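Local coordinates for protein Lon211 (Mycobacterium tuberculosis, PDB 6VBK) that probably helps an ATP-dependent Lon protease recognise its substrates, being the enzyme's N-terminal domain of the LON substrate-binding family, at residues 140-145 and 197-202; 187-192 and 203-208. All coordinates share one frame; numbering follows the deposited sequence.

In the fold
From the N terminus, the chain first lays down all strands of its mixed beta sheet, with helix 38-50 among them; from residue 133 on its regular structure is helical, and both contacts lie there. Helix 133-153 supplies 140-145; helices 156-162 and 168-173 follow before helix 183-191 supplies 187-192, and helix 195-207 provides both 197-202 and 203-208. Interaction 1 closes a long, mainly helical loop of 51 residues, whereas interaction 2 closes one of ten. Because their segments alternate along the sequence, the two loops cross instead of nesting. Helix 195-207 is the shared element, packing against helix 133-153 through its middle and reaching helix 183-191 with a tryptophan. The E141-R207 salt bridge links one contact to the other.

Interaction 1: 140-145 and 197-202; sequences KEYKGL and ERLELV
Apolar helix-to-helix packing centred on one aromatic ring joins Y142, on helix 133-153, to L199 and V202, one turn apart on helix 195-207. The site is buried in the helical part of the Lon N-terminal domain, where the helices approach until the CA atoms of Y142 and L199 are 7.1 Å apart. The tyrosine leaves its own helix with CG anti to the backbone N (chi1 177°), which carries the ring across to the neighbouring helix. V202 meets it with both methyls. CG1 lies over one face, offset toward the rim, 3.9 Å from the centroid of the Y142 ring and 17° off its normal, a CH-pi contact. CG2 instead follows the phenol end, 3.6 Å from Y142 CE1 and 3.4 Å from Y142 OH. On the CD2 side of the ring, L199 reaches in with one branch alone: its CD2 comes obliquely to within 4.0 Å of Y142 CD2 and also lies close to the tyrosine CB. L171 of helix 168-173 and the loop residue S175 also pack on the tyrosine, so the pair of helices is joined there by a third. Between the two segments the attraction is therefore one of dispersion and CH-pi interaction, in which methyl groups help to hold the ring in place by shape rather than by polar pairing.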
loop_
_atom_site.group_PDB
_atom_site.type_symbol
_atom_site.label_atom_id
_atom_site.label_comp_id
_atom_site.label_asym_id
_atom_site.label_seq_id
_atom_site.Cartn_x
_atom_site.Cartn_y
_atom_site.Cartn_z
ATOM N N LYS B 140 -20.423 17.121 -20.558
ATOM C CA LYS B 140 -21.370 18.050 -21.168
ATOM C C LYS B 140 -22.437 17.307 -21.961
ATOM O O LYS B 140 -23.621 17.657 -21.905
ATOM C CB LYS B 140 -20.625 19.038 -22.065
ATOM C CG LYS B 140 -21.474 20.193 -22.573
ATOM C CD LYS B 140 -20.668 21.093 -23.496
ATOM C CE LYS B 140 -21.377 22.412 -23.752
ATOM N NZ LYS B 140 -20.563 23.311 -24.617
ATOM N N GLU B 141 -22.036 16.274 -22.705
ATOM C CA GLU B 141 -23.005 15.476 -23.447
ATOM C C GLU B 141 -23.904 14.683 -22.507
ATOM O O GLU B 141 -25.113 14.573 -22.742
ATOM C CB GLU B 141 -22.281 14.539 -24.416
ATOM C CG GLU B 141 -23.161 13.441 -24.993
ATOM C CD GLU B 141 -22.462 12.636 -26.071
ATOM O OE1 GLU B 141 -21.450 13.124 -26.617
ATOM O OE2 GLU B 141 -22.924 11.516 -26.373
ATOM N N TYR B 142 -23.334 14.134 -21.431
ATOM C CA TYR B 142 -24.123 13.315 -20.517
ATOM C C TYR B 142 -25.142 14.142 -19.744
ATOM O O TYR B 142 -26.207 13.627 -19.383
ATOM C CB TYR B 142 -23.204 12.571 -19.549
ATOM C CG TYR B 142 -23.949 11.757 -18.517
ATOM C CD1 TYR B 142 -24.833 10.758 -18.901
ATOM C CD2 TYR B 142 -23.767 11.985 -17.160
ATOM C CE1 TYR B 142 -25.520 10.012 -17.961
ATOM C CE2 TYR B 142 -24.447 11.243 -16.213
ATOM C CZ TYR B 142 -25.322 10.259 -16.620
ATOM O OH TYR B 142 -26.001 9.518 -15.680
ATOM N N LYS B 143 -24.840 15.416 -19.478
ATOM C CA LYS B 143 -25.788 16.260 -18.758
ATOM C C LYS B 143 -27.071 16.453 -19.555
ATOM O O LYS B 143 -28.170 16.447 -18.988
ATOM C CB LYS B 143 -25.153 17.611 -18.431
ATOM C CG LYS B 143 -24.144 17.561 -17.297
ATOM C CD LYS B 143 -23.550 18.932 -17.028
ATOM C CE LYS B 143 -22.545 18.874 -15.894
ATOM N NZ LYS B 143 -21.917 20.199 -15.629
ATOM N N GLY B 144 -26.954 16.620 -20.874
ATOM C CA GLY B 144 -28.141 16.770 -21.699
ATOM C C GLY B 144 -29.025 15.539 -21.697
ATOM O O GLY B 144 -30.251 15.648 -21.787
ATOM N N LEU B 145 -28.421 14.354 -21.588
ATOM C CA LEU B 145 -29.201 13.121 -21.567
ATOM C C LEU B 145 -29.950 12.966 -20.249
ATOM O O LEU B 145 -31.155 12.687 -20.235
ATOM C CB LEU B 145 -28.289 11.919 -21.811
ATOM C CG LEU B 145 -27.378 11.981 -23.039
ATOM C CD1 LEU B 145 -26.543 10.714 -23.160
ATOM C CD2 LEU B 145 -28.191 12.213 -24.301
ATOM N N GLU B 197 -14.148 6.213 -19.298
ATOM C CA GLU B 197 -14.875 4.977 -19.566
ATOM C C GLU B 197 -16.275 5.007 -18.964
ATOM O O GLU B 197 -17.244 4.605 -19.617
ATOM C CB GLU B 197 -14.093 3.781 -19.028
ATOM C CG GLU B 197 -12.812 3.462 -19.775
ATOM C CD GLU B 197 -12.054 2.309 -19.147
ATOM O OE1 GLU B 197 -11.447 2.507 -18.074
ATOM O OE2 GLU B 197 -12.079 1.198 -19.718
ATOM N N ARG B 198 -16.402 5.479 -17.721
ATOM C CA ARG B 198 -17.702 5.471 -17.052
ATOM C C ARG B 198 -18.705 6.355 -17.782
ATOM O O ARG B 198 -19.831 5.929 -18.069
ATOM C CB ARG B 198 -17.554 5.923 -15.601
ATOM C CG ARG B 198 -16.805 4.948 -14.716
ATOM C CD ARG B 198 -17.263 5.082 -13.276
ATOM N NE ARG B 198 -17.265 6.468 -12.823
ATOM C CZ ARG B 198 -16.204 7.089 -12.322
ATOM N NH1 ARG B 198 -15.050 6.447 -12.211
ATOM N NH2 ARG B 198 -16.297 8.352 -11.932
ATOM N N LEU B 199 -18.321 7.600 -18.073
ATOM C CA LEU B 199 -19.198 8.487 -18.832
ATOM C C LEU B 199 -19.565 7.865 -20.171
ATOM O O LEU B 199 -20.740 7.821 -20.550
ATOM C CB LEU B 199 -18.526 9.847 -19.028
ATOM C CG LEU B 199 -18.449 10.747 -17.792
ATOM C CD1 LEU B 199 -17.475 11.887 -18.021
ATOM C CD2 LEU B 199 -19.829 11.284 -17.447
ATOM N N GLU B 200 -18.565 7.351 -20.889
ATOM C CA GLU B 200 -18.807 6.641 -22.138
ATOM C C GLU B 200 -19.653 5.388 -21.931
ATOM O O GLU B 200 -20.341 4.956 -22.863
ATOM C CB GLU B 200 -17.459 6.319 -22.788
ATOM C CG GLU B 200 -16.642 7.494 -23.285
ATOM C CD GLU B 200 -15.299 7.057 -23.841
ATOM O OE1 GLU B 200 -14.941 5.876 -23.661
ATOM O OE2 GLU B 200 -14.591 7.891 -24.441
ATOM N N LEU B 201 -19.642 4.813 -20.726
ATOM C CA LEU B 201 -20.534 3.699 -20.417
ATOM C C LEU B 201 -21.953 4.180 -20.136
ATOM O O LEU B 201 -22.917 3.655 -20.703
ATOM C CB LEU B 201 -20.003 2.908 -19.219
ATOM C CG LEU B 201 -18.915 1.866 -19.475
ATOM C CD1 LEU B 201 -18.263 1.438 -18.168
ATOM C CD2 LEU B 201 -19.492 0.663 -20.202
ATOM N N VAL B 202 -22.100 5.178 -19.260
ATOM C CA VAL B 202 -23.434 5.598 -18.839
ATOM C C VAL B 202 -24.139 6.381 -19.942
ATOM O O VAL B 202 -25.374 6.380 -20.017
ATOM C CB VAL B 202 -23.350 6.403 -17.526
ATOM C CG1 VAL B 202 -22.614 7.718 -17.742
ATOM C CG2 VAL B 202 -24.741 6.645 -16.952
#

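Interaction 2: 187-192 and 203-208; sequences IEVLET and IGWTRD
The carbonyl oxygen of E188 receives three donors as helix 183-191 ends: T192 N at 2.9 Å, a weak bond from E191 N, and a weak one from T192 OG1, which stands 3.5 Å from E188 O. This is the close of the first of two consecutive, roughly antiparallel helices, continued by helix 195-207 after T192 leaves helical backbone angles. The contact spans the pair, for W205 on the second helix extends its indole across the gap while the backbones stay well apart, the CA atoms of V189 and W205 being 11.2 Å from each other. With its CG anti to the carbonyl carbon (chi1 -56°), the tryptophan presents the six-membered part of the indole to the first helix. Both partners meet this ring at its edge, near its plane. The E188 chain is extended beyond CG and puts OE2 3.6 Å from W205 CZ2, with the carboxylate turned 62° from the ring plane. Such an approach brings a carboxylate oxygen toward the C-H rim, and a modest electrostatic attraction is plausible, although it is not a hydrogen bond. V189 has a purely apolar share in the contact. R105 of strand 96-112 hydrogen-bonds to the carbonyl oxygens of V189 and L190, tying the helix end to the beta sheet, and L25 packs against the V189 side chain. Of the two valine branches, CG2 makes the touch, with W205 CZ3 at 3.6 Å.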
loop_
_atom_site.group_PDB
_atom_site.type_symbol
_atom_site.label_atom_id
_atom_site.label_comp_id
_atom_site.label_asym_id
_atom_site.label_seq_id
_atom_site.Cartn_x
_atom_site.Cartn_y
_atom_site.Cartn_z
ATOM N N ILE B 187 -22.790 -1.875 -10.678
ATOM C CA ILE B 187 -21.555 -2.508 -10.222
ATOM C C ILE B 187 -20.428 -2.244 -11.213
ATOM O O ILE B 187 -19.275 -2.022 -10.821
ATOM C CB ILE B 187 -21.778 -4.017 -9.998
ATOM C CG1 ILE B 187 -22.721 -4.248 -8.814
ATOM C CG2 ILE B 187 -20.455 -4.733 -9.761
ATOM C CD1 ILE B 187 -23.294 -5.646 -8.748
ATOM N N GLU B 188 -20.746 -2.249 -12.511
ATOM C CA GLU B 188 -19.741 -1.931 -13.518
ATOM C C GLU B 188 -19.308 -0.473 -13.435
ATOM O O GLU B 188 -18.142 -0.157 -13.703
ATOM C CB GLU B 188 -20.270 -2.249 -14.916
ATOM C CG GLU B 188 -19.192 -2.260 -15.986
ATOM C CD GLU B 188 -19.732 -2.583 -17.364
ATOM O OE1 GLU B 188 -18.987 -2.394 -18.349
ATOM O OE2 GLU B 188 -20.896 -3.025 -17.464
ATOM N N VAL B 189 -20.229 0.427 -13.078
ATOM C CA VAL B 189 -19.838 1.805 -12.792
ATOM C C VAL B 189 -18.892 1.839 -11.600
ATOM O O VAL B 189 -17.880 2.550 -11.608
ATOM C CB VAL B 189 -21.082 2.682 -12.554
ATOM C CG1 VAL B 189 -20.675 4.124 -12.290
ATOM C CG2 VAL B 189 -22.025 2.602 -13.740
ATOM N N LEU B 190 -19.201 1.062 -10.562
ATOM C CA LEU B 190 -18.295 0.940 -9.427
ATOM C C LEU B 190 -16.988 0.267 -9.830
ATOM O O LEU B 190 -15.948 0.500 -9.203
ATOM C CB LEU B 190 -18.982 0.160 -8.307
ATOM C CG LEU B 190 -18.211 -0.087 -7.011
ATOM C CD1 LEU B 190 -17.755 1.230 -6.408
ATOM C CD2 LEU B 190 -19.077 -0.861 -6.031
ATOM N N GLU B 191 -17.039 -0.497 -10.925
ATOM C CA GLU B 191 -15.874 -1.274 -11.426
ATOM C C GLU B 191 -14.874 -0.416 -12.214
ATOM O O GLU B 191 -13.672 -0.575 -11.962
ATOM C CB GLU B 191 -16.353 -2.418 -12.321
ATOM C CG GLU B 191 -15.229 -3.051 -13.123
ATOM C CD GLU B 191 -15.653 -3.777 -14.389
ATOM O OE1 GLU B 191 -14.983 -3.596 -15.424
ATOM O OE2 GLU B 191 -16.645 -4.525 -14.336
ATOM N N THR B 192 -15.329 0.479 -13.097
ATOM C CA THR B 192 -14.348 1.213 -13.946
ATOM C C THR B 192 -13.887 2.522 -13.295
ATOM O O THR B 192 -14.687 3.468 -13.234
ATOM C CB THR B 192 -14.891 1.404 -15.368
ATOM O OG1 THR B 192 -16.116 2.134 -15.313
ATOM C CG2 THR B 192 -15.084 0.093 -16.098
ATOM N N ILE B 203 -23.383 7.053 -20.814
ATOM C CA ILE B 203 -24.000 7.780 -21.923
ATOM C C ILE B 203 -24.719 6.813 -22.855
ATOM O O ILE B 203 -25.835 7.085 -23.319
ATOM C CB ILE B 203 -22.944 8.616 -22.671
ATOM C CG1 ILE B 203 -22.625 9.897 -21.896
ATOM C CG2 ILE B 203 -23.409 8.950 -24.081
ATOM C CD1 ILE B 203 -21.488 10.703 -22.491
ATOM N N GLY B 204 -24.102 5.664 -23.134
ATOM C CA GLY B 204 -24.750 4.673 -23.976
ATOM C C GLY B 204 -25.975 4.061 -23.325
ATOM O O GLY B 204 -27.001 3.858 -23.981
ATOM N N TRP B 205 -25.888 3.756 -22.027
ATOM C CA TRP B 205 -27.037 3.198 -21.320
ATOM C C TRP B 205 -28.168 4.209 -21.200
ATOM O O TRP B 205 -29.344 3.831 -21.238
ATOM C CB TRP B 205 -26.619 2.711 -19.931
ATOM C CG TRP B 205 -25.500 1.715 -19.947
ATOM C CD1 TRP B 205 -25.120 0.926 -20.995
ATOM C CD2 TRP B 205 -24.606 1.410 -18.870
ATOM N NE1 TRP B 205 -24.049 0.145 -20.634
ATOM C CE2 TRP B 205 -23.715 0.422 -19.334
ATOM C CE3 TRP B 205 -24.476 1.873 -17.557
ATOM C CZ2 TRP B 205 -22.706 -0.109 -18.534
ATOM C CZ3 TRP B 205 -23.474 1.344 -16.763
ATOM C CH2 TRP B 205 -22.603 0.363 -17.254
ATOM N N THR B 206 -27.835 5.494 -21.053
ATOM C CA THR B 206 -28.867 6.518 -20.932
ATOM C C THR B 206 -29.590 6.729 -22.255
ATOM O O THR B 206 -30.814 6.906 -22.281
ATOM C CB THR B 206 -28.252 7.832 -20.452
ATOM O OG1 THR B 206 -27.376 7.576 -19.347
ATOM C CG2 THR B 206 -29.340 8.799 -20.012
ATOM N N ARG B 207 -28.847 6.720 -23.363
ATOM C CA ARG B 207 -29.464 6.884 -24.674
ATOM C C ARG B 207 -30.396 5.722 -24.992
ATOM O O ARG B 207 -31.502 5.924 -25.506
ATOM C CB ARG B 207 -28.383 7.010 -25.746
ATOM C CG ARG B 207 -28.873 7.543 -27.080
ATOM C CD ARG B 207 -28.403 8.972 -27.290
ATOM N NE ARG B 207 -26.975 9.109 -27.021
ATOM C CZ ARG B 207 -26.282 10.230 -27.199
ATOM N NH1 ARG B 207 -26.884 11.319 -27.656
ATOM N NH2 ARG B 207 -24.985 10.260 -26.924
ATOM N N ASP B 208 -29.968 4.495 -24.688
ATOM C CA ASP B 208 -30.782 3.322 -24.982
ATOM C C ASP B 208 -31.963 3.168 -24.034
ATOM O O ASP B 208 -32.783 2.267 -24.237
ATOM C CB ASP B 208 -29.916 2.063 -24.951
ATOM C CG ASP B 208 -28.881 2.045 -26.057
ATOM O OD1 ASP B 208 -28.928 2.934 -26.931
ATOM O OD2 ASP B 208 -28.018 1.145 -26.049
#